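TRNA (guanine(26)-N(2))-dimethyltransferase (Pyrococcus horikoshii, PDB 2DUL) probably dimethylates the N2 amino group of guanine 26 in a number of tRNAs, using S-adenosyl-L-methionine as methyl donor. Local coordinates at residues Lys292-Leu297 / Gln304-Leu309; Lys285-Met290 / Lys310-Glu315; Gly189-Glu194 / Ile250-Lys255. All coordinates share one frame; numbering follows the deposited sequence.

Interaction 1: residues Lys292-Leu297 / Gln304-Leu309; sequences KEAESL and QALKLL
Ala294 and Glu295, in the last turn of helix 284-295, meet Leu306 and Leu309 of helix 302-314 in a contact built from carbon atoms alone. The Ala294 methyl touches two leucine branches: its CB lies 3.6 Å from Leu306 CD2 and 3.8 Å from Leu309 CD1. Leu306 CD2 serves two residues at once, since the same methyl also meets Glu295 CG at 3.4 Å. Here an acidic side chain contributes its aliphatic stem, which crosses Leu306 at about a right angle. Both leucines carry CG anti to their carbonyl carbon (chi1 -69° at Leu306, -68° at Leu309), a setting that sends their tips across to the alanine. With so small a residue at the point of contact the backbones come close, the CA atoms of Ala294 and Leu306 lying 6.5 Å apart.

Behind this first shell the helix ends in an orderly way. Ser296, the first residue to leave helical angles, turns its hydroxyl back, and OG donates to Glu293 O over 3.1 Å, well to the side of that carbonyl and tilted from its plane. Lys302 adds a tie across the connection, its NZ hydrogen-bonded to the backbone oxygens of Glu295 and Leu297. The whole illustrates a helical hairpin near its short connecting loop. Within the fold, Leu309 also packs on Met290 and Val291 of helix 284-295, while Glu293 and Leu297 touch helix 33-46, which places the hairpin alongside that helix.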
loop_
_atom_site.group_PDB
_atom_site.type_symbol
_atom_site.label_atom_id
_atom_site.label_comp_id
_atom_site.label_asym_id
_atom_site.label_seq_id
_atom_site.Cartn_x
_atom_site.Cartn_y
_atom_site.Cartn_z
ATOM N N LYS A 292 -14.233 -2.208 -11.572
ATOM C CA LYS A 292 -15.673 -2.166 -11.791
ATOM C C LYS A 292 -16.383 -1.389 -10.686
ATOM O O LYS A 292 -17.257 -0.560 -10.958
ATOM C CB LYS A 292 -16.213 -3.599 -11.874
ATOM C CG LYS A 292 -17.665 -3.727 -12.317
ATOM C CD LYS A 292 -18.632 -3.514 -11.167
ATOM C CE LYS A 292 -20.050 -3.869 -11.578
ATOM N NZ LYS A 292 -20.992 -3.743 -10.431
ATOM N N GLU A 293 -16.007 -1.657 -9.439
ATOM C CA GLU A 293 -16.612 -0.973 -8.302
ATOM C C GLU A 293 -16.325 0.523 -8.382
ATOM O O GLU A 293 -17.198 1.347 -8.103
ATOM C CB GLU A 293 -16.058 -1.529 -6.987
ATOM C CG GLU A 293 -16.631 -0.857 -5.738
ATOM C CD GLU A 293 -18.094 -1.201 -5.498
ATOM O OE1 GLU A 293 -18.707 -0.609 -4.582
ATOM O OE2 GLU A 293 -18.628 -2.070 -6.218
ATOM N N ALA A 294 -15.100 0.866 -8.765
ATOM C CA ALA A 294 -14.703 2.263 -8.874
ATOM C C ALA A 294 -15.545 2.991 -9.917
ATOM O O ALA A 294 -15.914 4.152 -9.729
ATOM C CB ALA A 294 -13.229 2.360 -9.235
ATOM N N GLU A 295 -15.842 2.305 -11.016
ATOM C CA GLU A 295 -16.641 2.889 -12.085
ATOM C C GLU A 295 -18.075 3.184 -11.648
ATOM O O GLU A 295 -18.665 4.177 -12.074
ATOM C CB GLU A 295 -16.658 1.959 -13.301
ATOM C CG GLU A 295 -15.314 1.823 -13.989
ATOM C CD GLU A 295 -15.351 0.866 -15.159
ATOM O OE1 GLU A 295 -15.617 -0.334 -14.940
ATOM O OE2 GLU A 295 -15.118 1.315 -16.299
ATOM N N SER A 296 -18.630 2.326 -10.794
ATOM C CA SER A 296 -20.000 2.494 -10.319
ATOM C C SER A 296 -20.105 3.305 -9.027
ATOM O O SER A 296 -21.170 3.368 -8.412
ATOM C CB SER A 296 -20.653 1.128 -10.106
ATOM O OG SER A 296 -20.036 0.436 -9.034
ATOM N N LEU A 297 -19.003 3.919 -8.613
ATOM C CA LEU A 297 -19.001 4.729 -7.400
ATOM C C LEU A 297 -18.625 6.172 -7.689
ATOM O O LEU A 297 -17.846 6.455 -8.598
ATOM C CB LEU A 297 -18.009 4.175 -6.371
ATOM C CG LEU A 297 -18.374 2.948 -5.536
ATOM C CD1 LEU A 297 -17.184 2.566 -4.660
ATOM C CD2 LEU A 297 -19.592 3.252 -4.677
ATOM N N GLN A 304 -8.661 9.837 -11.767
ATOM C CA GLN A 304 -7.335 9.363 -11.393
ATOM C C GLN A 304 -7.390 7.956 -10.804
ATOM O O GLN A 304 -6.475 7.157 -11.003
ATOM C CB GLN A 304 -6.690 10.320 -10.393
ATOM C CG GLN A 304 -6.352 11.678 -10.978
ATOM C CD GLN A 304 -5.647 12.578 -9.985
ATOM O OE1 GLN A 304 -6.213 12.957 -8.961
ATOM N NE2 GLN A 304 -4.398 12.918 -10.281
ATOM N N ALA A 305 -8.467 7.659 -10.084
ATOM C CA ALA A 305 -8.637 6.345 -9.477
ATOM C C ALA A 305 -8.740 5.261 -10.545
ATOM O O ALA A 305 -8.044 4.248 -10.483
ATOM C CB ALA A 305 -9.880 6.332 -8.599
ATOM N N LEU A 306 -9.618 5.477 -11.521
ATOM C CA LEU A 306 -9.810 4.518 -12.599
ATOM C C LEU A 306 -8.539 4.324 -13.412
ATOM O O LEU A 306 -8.214 3.206 -13.804
ATOM C CB LEU A 306 -10.943 4.971 -13.524
ATOM C CG LEU A 306 -12.363 4.942 -12.960
ATOM C CD1 LEU A 306 -13.332 5.503 -13.993
ATOM C CD2 LEU A 306 -12.740 3.513 -12.589
ATOM N N LYS A 307 -7.819 5.414 -13.660
ATOM C CA LYS A 307 -6.585 5.348 -14.433
ATOM C C LYS A 307 -5.543 4.472 -13.739
ATOM O O LYS A 307 -4.881 3.659 -14.382
ATOM C CB LYS A 307 -6.011 6.751 -14.647
ATOM C CG LYS A 307 -4.790 6.780 -15.562
ATOM C CD LYS A 307 -4.366 8.204 -15.902
ATOM C CE LYS A 307 -3.825 8.940 -14.684
ATOM N NZ LYS A 307 -2.516 8.391 -14.222
ATOM N N LEU A 308 -5.404 4.637 -12.426
ATOM C CA LEU A 308 -4.435 3.852 -11.669
ATOM C C LEU A 308 -4.860 2.393 -11.568
ATOM O O LEU A 308 -4.063 1.487 -11.815
ATOM C CB LEU A 308 -4.258 4.435 -10.264
ATOM C CG LEU A 308 -3.319 3.665 -9.331
ATOM C CD1 LEU A 308 -1.931 3.589 -9.945
ATOM C CD2 LEU A 308 -3.269 4.353 -7.972
ATOM N N LEU A 309 -6.117 2.167 -11.207
ATOM C CA LEU A 309 -6.642 0.814 -11.064
ATOM C C LEU A 309 -6.635 0.027 -12.382
ATOM O O LEU A 309 -6.411 -1.182 -12.386
ATOM C CB LEU A 309 -8.059 0.863 -10.476
ATOM C CG LEU A 309 -8.171 1.344 -9.018
ATOM C CD1 LEU A 309 -9.638 1.469 -8.609
ATOM C CD2 LEU A 309 -7.454 0.367 -8.099
#

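Interaction 2: residues Lys285-Met290 / Lys310-Glu315; sequences KIVSKM and KMIDQE
Val287 and Ser288 face Ile312 and Asp313 across an antiparallel helical hairpin, whose local axes approach to 9.2 Å and run at 148° to each other. The second arm begins with Lys310, which leans on Val291 and Glu295 of the partner helix. Two residues on, Ile312 offers its CG2 branch to Val287 CG1 at 4.3 Å, a light contact; the isoleucine also packs on Leu219 and Tyr221 of strand 213-223. The hairpin thereby covers an edge strand of the large mixed sheet. The backbone oxygen of Ile312 is hydrogen-bonded to Lys282 NZ, which also bonds that of Glu315 past the helix end, where the Glu315 carboxylate is held by Thr355 and His356.

Asp313 takes the larger share. Its CA is 3.7 Å from Val287 CG1 and its CB 3.9 Å from the same Val287 CG1. The two side chains slide past each other in opposite directions. With CG of Asp313 anti to the backbone N (chi1 178°), the carboxylate lies beside Ser288, with Asp313 OD1 3.4 Å from Ser288 CA. A water bridges the polar side of the contact: it donates to Asp313 OD2 over 2.7 Å and is hydrogen-bonded to Ser288 OG at 2.9 Å, joining the two helices without a direct bond between the side chains.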
loop_
_atom_site.group_PDB
_atom_site.type_symbol
_atom_site.label_atom_id
_atom_site.label_comp_id
_atom_site.label_asym_id
_atom_site.label_seq_id
_atom_site.Cartn_x
_atom_site.Cartn_y
_atom_site.Cartn_z
ATOM N N LYS A 285 -8.349 -11.236 -9.024
ATOM C CA LYS A 285 -9.804 -11.144 -8.885
ATOM C C LYS A 285 -10.257 -9.828 -8.263
ATOM O O LYS A 285 -11.034 -9.082 -8.854
ATOM C CB LYS A 285 -10.333 -12.289 -8.013
ATOM C CG LYS A 285 -10.061 -13.689 -8.537
ATOM C CD LYS A 285 -10.527 -14.761 -7.543
ATOM C CE LYS A 285 -9.692 -14.774 -6.252
ATOM N NZ LYS A 285 -9.837 -13.541 -5.408
ATOM N N ILE A 286 -9.768 -9.558 -7.056
ATOM C CA ILE A 286 -10.133 -8.356 -6.319
ATOM C C ILE A 286 -9.874 -7.070 -7.094
ATOM O O ILE A 286 -10.752 -6.211 -7.192
ATOM C CB ILE A 286 -9.388 -8.312 -4.963
ATOM C CG1 ILE A 286 -9.807 -9.519 -4.120
ATOM C CG2 ILE A 286 -9.694 -7.012 -4.232
ATOM C CD1 ILE A 286 -9.068 -9.648 -2.804
ATOM N N VAL A 287 -8.678 -6.936 -7.655
ATOM C CA VAL A 287 -8.344 -5.730 -8.407
ATOM C C VAL A 287 -9.241 -5.574 -9.637
ATOM O O VAL A 287 -9.568 -4.455 -10.041
ATOM C CB VAL A 287 -6.863 -5.737 -8.824
ATOM C CG1 VAL A 287 -6.587 -4.598 -9.794
ATOM C CG2 VAL A 287 -5.983 -5.593 -7.575
ATOM N N SER A 288 -9.640 -6.697 -10.229
ATOM C CA SER A 288 -10.517 -6.651 -11.393
ATOM C C SER A 288 -11.848 -6.088 -10.896
ATOM O O SER A 288 -12.430 -5.198 -11.517
ATOM C CB SER A 288 -10.710 -8.056 -11.976
ATOM O OG SER A 288 -11.470 -8.014 -13.171
ATOM N N LYS A 289 -12.313 -6.601 -9.759
ATOM C CA LYS A 289 -13.561 -6.133 -9.162
ATOM C C LYS A 289 -13.470 -4.660 -8.775
ATOM O O LYS A 289 -14.453 -3.925 -8.869
ATOM C CB LYS A 289 -13.909 -6.946 -7.913
ATOM C CG LYS A 289 -14.419 -8.351 -8.174
ATOM C CD LYS A 289 -15.041 -8.930 -6.909
ATOM C CE LYS A 289 -15.670 -10.294 -7.148
ATOM N NZ LYS A 289 -14.659 -11.321 -7.516
ATOM N N MET A 290 -12.291 -4.236 -8.326
ATOM C CA MET A 290 -12.076 -2.851 -7.920
ATOM C C MET A 290 -12.287 -1.870 -9.069
ATOM O O MET A 290 -12.872 -0.801 -8.883
ATOM C CB MET A 290 -10.666 -2.683 -7.344
ATOM C CG MET A 290 -10.486 -3.311 -5.969
ATOM S SD MET A 290 -8.832 -3.034 -5.290
ATOM C CE MET A 290 -8.890 -1.259 -4.894
ATOM N N LYS A 310 -6.875 0.707 -13.500
ATOM C CA LYS A 310 -6.876 0.026 -14.791
ATOM C C LYS A 310 -5.456 -0.364 -15.178
ATOM O O LYS A 310 -5.233 -1.425 -15.762
ATOM C CB LYS A 310 -7.496 0.915 -15.875
ATOM C CG LYS A 310 -9.002 1.089 -15.736
ATOM C CD LYS A 310 -9.572 2.015 -16.801
ATOM C CE LYS A 310 -11.084 2.140 -16.657
ATOM N NZ LYS A 310 -11.668 3.090 -17.647
ATOM N N MET A 311 -4.498 0.498 -14.849
ATOM C CA MET A 311 -3.100 0.222 -15.147
ATOM C C MET A 311 -2.663 -1.018 -14.365
ATOM O O MET A 311 -2.067 -1.936 -14.924
ATOM C CB MET A 311 -2.227 1.420 -14.757
ATOM C CG MET A 311 -0.730 1.140 -14.785
ATOM S SD MET A 311 -0.123 0.614 -16.403
ATOM C CE MET A 311 0.408 2.195 -17.075
ATOM N N ILE A 312 -2.975 -1.043 -13.072
ATOM C CA ILE A 312 -2.604 -2.165 -12.216
ATOM C C ILE A 312 -3.370 -3.432 -12.591
ATOM O O ILE A 312 -2.828 -4.537 -12.543
ATOM C CB ILE A 312 -2.857 -1.824 -10.727
ATOM C CG1 ILE A 312 -1.944 -0.670 -10.308
ATOM C CG2 ILE A 312 -2.596 -3.045 -9.849
ATOM C CD1 ILE A 312 -2.185 -0.169 -8.897
ATOM N N ASP A 313 -4.630 -3.267 -12.975
ATOM C CA ASP A 313 -5.457 -4.403 -13.356
ATOM C C ASP A 313 -4.898 -5.113 -14.592
ATOM O O ASP A 313 -4.907 -6.340 -14.666
ATOM C CB ASP A 313 -6.894 -3.932 -13.615
ATOM C CG ASP A 313 -7.814 -5.056 -14.055
ATOM O OD1 ASP A 313 -7.829 -6.115 -13.391
ATOM O OD2 ASP A 313 -8.530 -4.876 -15.063
ATOM N N GLN A 314 -4.392 -4.353 -15.555
ATOM C CA GLN A 314 -3.851 -4.961 -16.770
ATOM C C GLN A 314 -2.358 -5.261 -16.661
ATOM O O GLN A 314 -1.779 -5.932 -17.517
ATOM C CB GLN A 314 -4.116 -4.052 -17.972
ATOM C CG GLN A 314 -3.303 -2.779 -17.978
ATOM C CD GLN A 314 -2.322 -2.729 -19.135
ATOM O OE1 GLN A 314 -1.526 -3.650 -19.331
ATOM N NE2 GLN A 314 -2.370 -1.644 -19.906
ATOM N N GLU A 315 -1.739 -4.771 -15.595
ATOM C CA GLU A 315 -0.312 -4.983 -15.388
ATOM C C GLU A 315 0.011 -6.441 -15.067
ATOM O O GLU A 315 -0.650 -7.073 -14.242
ATOM C CB GLU A 315 0.175 -4.083 -14.247
ATOM C CG GLU A 315 1.680 -4.019 -14.090
ATOM C CD GLU A 315 2.104 -2.948 -13.101
ATOM O OE1 GLU A 315 1.495 -1.854 -13.120
ATOM O OE2 GLU A 315 3.049 -3.192 -12.319
HETATM O O HOH W 1 -10.852 -6.133 -15.349
#

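Interaction 3: residues Gly189-Glu194 / Ile250-Lys255; sequences GELCHE and IYFDDK
Leu191 and Glu190 approach the ring of Phe252 from different quarters, one with a methyl and the other with a carboxylate. Leu191 CD2 lies 3.7 Å from Phe252 CE1 and 3.9 Å from Phe252 CD1, in an oblique approach to the ring. Glu190 comes instead to the rim: its OE2 is near the ring plane, 3.7 Å from Phe252 CZ, with the carboxylate and ring planes at 90°. An oxygen in this place faces the slightly positive ring hydrogens, which would probably be favourable electrostatically. A second carboxylate, that of Asp254, also has its OD1 at the ring edge in plane, so two carboxylates meet different parts of the ring edge. Both acids have stronger partners: Glu190 OE1 forms a salt bridge with Arg330, and Asp254 OD1 one with Arg188. Glu190 reaches the ring through a chain bent at CB-CG (chi2 -98°), which brings the carboxylate to the ring edge. A serine in place of Phe252 would probably leave Leu191 CD2 without its aromatic partner and open a gap between the turn and the strand.

The backbones themselves stay far apart, the CA atoms of Leu191 and Phe252 lying 9.6 Å from each other, so the ring spans the distance. Gly189 begins the turn at backbone angles that call for glycine, and Asp253 OD1 accepts from Lys255 N in an Asx turn just past Phe252. The arrangement is that of a type I beta turn leading into helix 192-209, docked by side chains against the central strand of a three-stranded antiparallel sheet.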
loop_
_atom_site.group_PDB
_atom_site.type_symbol
_atom_site.label_atom_id
_atom_site.label_comp_id
_atom_site.label_asym_id
_atom_site.label_seq_id
_atom_site.Cartn_x
_atom_site.Cartn_y
_atom_site.Cartn_z
ATOM N N GLY A 189 17.827 3.208 -8.243
ATOM C CA GLY A 189 17.756 3.124 -9.690
ATOM C C GLY A 189 16.347 2.927 -10.216
ATOM O O GLY A 189 15.366 3.126 -9.497
ATOM N N GLU A 190 16.253 2.510 -11.473
ATOM C CA GLU A 190 14.973 2.311 -12.142
ATOM C C GLU A 190 13.999 1.336 -11.486
ATOM O O GLU A 190 12.794 1.443 -11.684
ATOM C CB GLU A 190 15.209 1.868 -13.592
ATOM C CG GLU A 190 16.022 0.588 -13.722
ATOM C CD GLU A 190 17.492 0.844 -14.002
ATOM O OE1 GLU A 190 18.085 1.729 -13.352
ATOM O OE2 GLU A 190 18.059 0.149 -14.870
ATOM N N LEU A 191 14.509 0.383 -10.717
ATOM C CA LEU A 191 13.639 -0.600 -10.077
ATOM C C LEU A 191 13.228 -0.254 -8.645
ATOM O O LEU A 191 12.406 -0.954 -8.054
ATOM C CB LEU A 191 14.328 -1.973 -10.078
ATOM C CG LEU A 191 14.226 -2.863 -11.326
ATOM C CD1 LEU A 191 14.285 -2.038 -12.591
ATOM C CD2 LEU A 191 15.337 -3.900 -11.285
ATOM N N CYS A 192 13.769 0.832 -8.102
ATOM C CA CYS A 192 13.494 1.197 -6.712
ATOM C C CYS A 192 12.034 1.320 -6.281
ATOM O O CYS A 192 11.696 0.936 -5.159
ATOM C CB CYS A 192 14.259 2.472 -6.328
ATOM S SG CYS A 192 13.648 4.004 -7.035
ATOM N N HIS A 193 11.164 1.839 -7.143
ATOM C CA HIS A 193 9.761 1.963 -6.772
ATOM C C HIS A 193 9.183 0.580 -6.451
ATOM O O HIS A 193 8.459 0.413 -5.468
ATOM C CB HIS A 193 8.960 2.612 -7.902
ATOM C CG HIS A 193 9.321 4.044 -8.154
ATOM N ND1 HIS A 193 8.912 4.730 -9.278
ATOM C CD2 HIS A 193 10.054 4.920 -7.425
ATOM C CE1 HIS A 193 9.381 5.965 -9.233
ATOM N NE2 HIS A 193 10.077 6.107 -8.118
ATOM N N GLU A 194 9.508 -0.416 -7.272
ATOM C CA GLU A 194 8.983 -1.749 -7.013
ATOM C C GLU A 194 9.714 -2.442 -5.869
ATOM O O GLU A 194 9.080 -3.089 -5.035
ATOM C CB GLU A 194 9.038 -2.641 -8.257
ATOM C CG GLU A 194 8.324 -3.977 -8.001
ATOM C CD GLU A 194 8.236 -4.880 -9.210
ATOM O OE1 GLU A 194 8.260 -4.371 -10.349
ATOM O OE2 GLU A 194 8.109 -6.111 -9.018
ATOM N N ILE A 250 17.209 -9.939 -4.504
ATOM C CA ILE A 250 17.428 -9.518 -5.877
ATOM C C ILE A 250 18.900 -9.185 -6.088
ATOM O O ILE A 250 19.546 -8.607 -5.214
ATOM C CB ILE A 250 16.619 -8.243 -6.203
ATOM C CG1 ILE A 250 15.124 -8.521 -6.062
ATOM C CG2 ILE A 250 16.968 -7.748 -7.605
ATOM C CD1 ILE A 250 14.292 -7.263 -5.917
ATOM N N TYR A 251 19.416 -9.566 -7.249
ATOM C CA TYR A 251 20.785 -9.279 -7.633
ATOM C C TYR A 251 20.621 -8.402 -8.865
ATOM O O TYR A 251 19.791 -8.683 -9.733
ATOM C CB TYR A 251 21.520 -10.573 -7.955
ATOM C CG TYR A 251 21.695 -11.448 -6.730
ATOM C CD1 TYR A 251 22.711 -11.192 -5.811
ATOM C CD2 TYR A 251 20.826 -12.510 -6.480
ATOM C CE1 TYR A 251 22.865 -11.971 -4.670
ATOM C CE2 TYR A 251 20.963 -13.299 -5.338
ATOM C CZ TYR A 251 21.988 -13.022 -4.437
ATOM O OH TYR A 251 22.136 -13.782 -3.304
ATOM N N PHE A 252 21.403 -7.335 -8.937
ATOM C CA PHE A 252 21.284 -6.388 -10.037
ATOM C C PHE A 252 22.645 -6.036 -10.624
ATOM O O PHE A 252 23.568 -5.681 -9.895
ATOM C CB PHE A 252 20.596 -5.125 -9.512
ATOM C CG PHE A 252 20.279 -4.103 -10.570
ATOM C CD1 PHE A 252 19.187 -4.270 -11.417
ATOM C CD2 PHE A 252 21.059 -2.956 -10.694
ATOM C CE1 PHE A 252 18.872 -3.303 -12.373
ATOM C CE2 PHE A 252 20.754 -1.984 -11.647
ATOM C CZ PHE A 252 19.658 -2.157 -12.487
ATOM N N ASP A 253 22.769 -6.143 -11.944
ATOM C CA ASP A 253 24.028 -5.820 -12.615
ATOM C C ASP A 253 23.960 -4.368 -13.079
ATOM O O ASP A 253 23.205 -4.044 -13.992
ATOM C CB ASP A 253 24.237 -6.725 -13.828
ATOM C CG ASP A 253 25.651 -6.636 -14.392
ATOM O OD1 ASP A 253 26.277 -5.551 -14.312
ATOM O OD2 ASP A 253 26.129 -7.653 -14.932
ATOM N N ASP A 254 24.752 -3.501 -12.457
ATOM C CA ASP A 254 24.747 -2.079 -12.801
ATOM C C ASP A 254 25.188 -1.763 -14.228
ATOM O O ASP A 254 24.860 -0.702 -14.762
ATOM C CB ASP A 254 25.637 -1.293 -11.836
ATOM C CG ASP A 254 25.185 -1.413 -10.398
ATOM O OD1 ASP A 254 23.990 -1.180 -10.120
ATOM O OD2 ASP A 254 26.033 -1.735 -9.541
ATOM N N LYS A 255 25.936 -2.669 -14.843
ATOM C CA LYS A 255 26.411 -2.430 -16.197
ATOM C C LYS A 255 25.449 -2.886 -17.287
ATOM O O LYS A 255 25.592 -2.494 -18.447
ATOM C CB LYS A 255 27.777 -3.094 -16.397
ATOM C CG LYS A 255 28.896 -2.440 -15.591
ATOM C CD LYS A 255 30.275 -2.963 -15.972
ATOM C CE LYS A 255 30.502 -4.391 -15.503
ATOM N NZ LYS A 255 29.570 -5.361 -16.141
#

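Along the chain interaction 3 closes first; interactions 1 and 2 follow, with interaction 1 nested inside the loop closed by interaction 2. These two share helices 284-295 and 302-314, their centres being 9 Å apart, and they touch directly, Leu309 CD2 meeting Met290 CE at 3.9 Å, so they form successive levels of one hairpin. Interaction 3 stands apart, its centre about 25 Å from that of interaction 2 and 31 Å from that of interaction 1. It joins the start of helix 192-209 to the small antiparallel sheet, whereas the hairpin lies against helix 33-46 and strand 213-223 of the large mixed sheet. Interactions 1 and 2 hold one hairpin together, whereas interaction 3 joins parts distant in sequence.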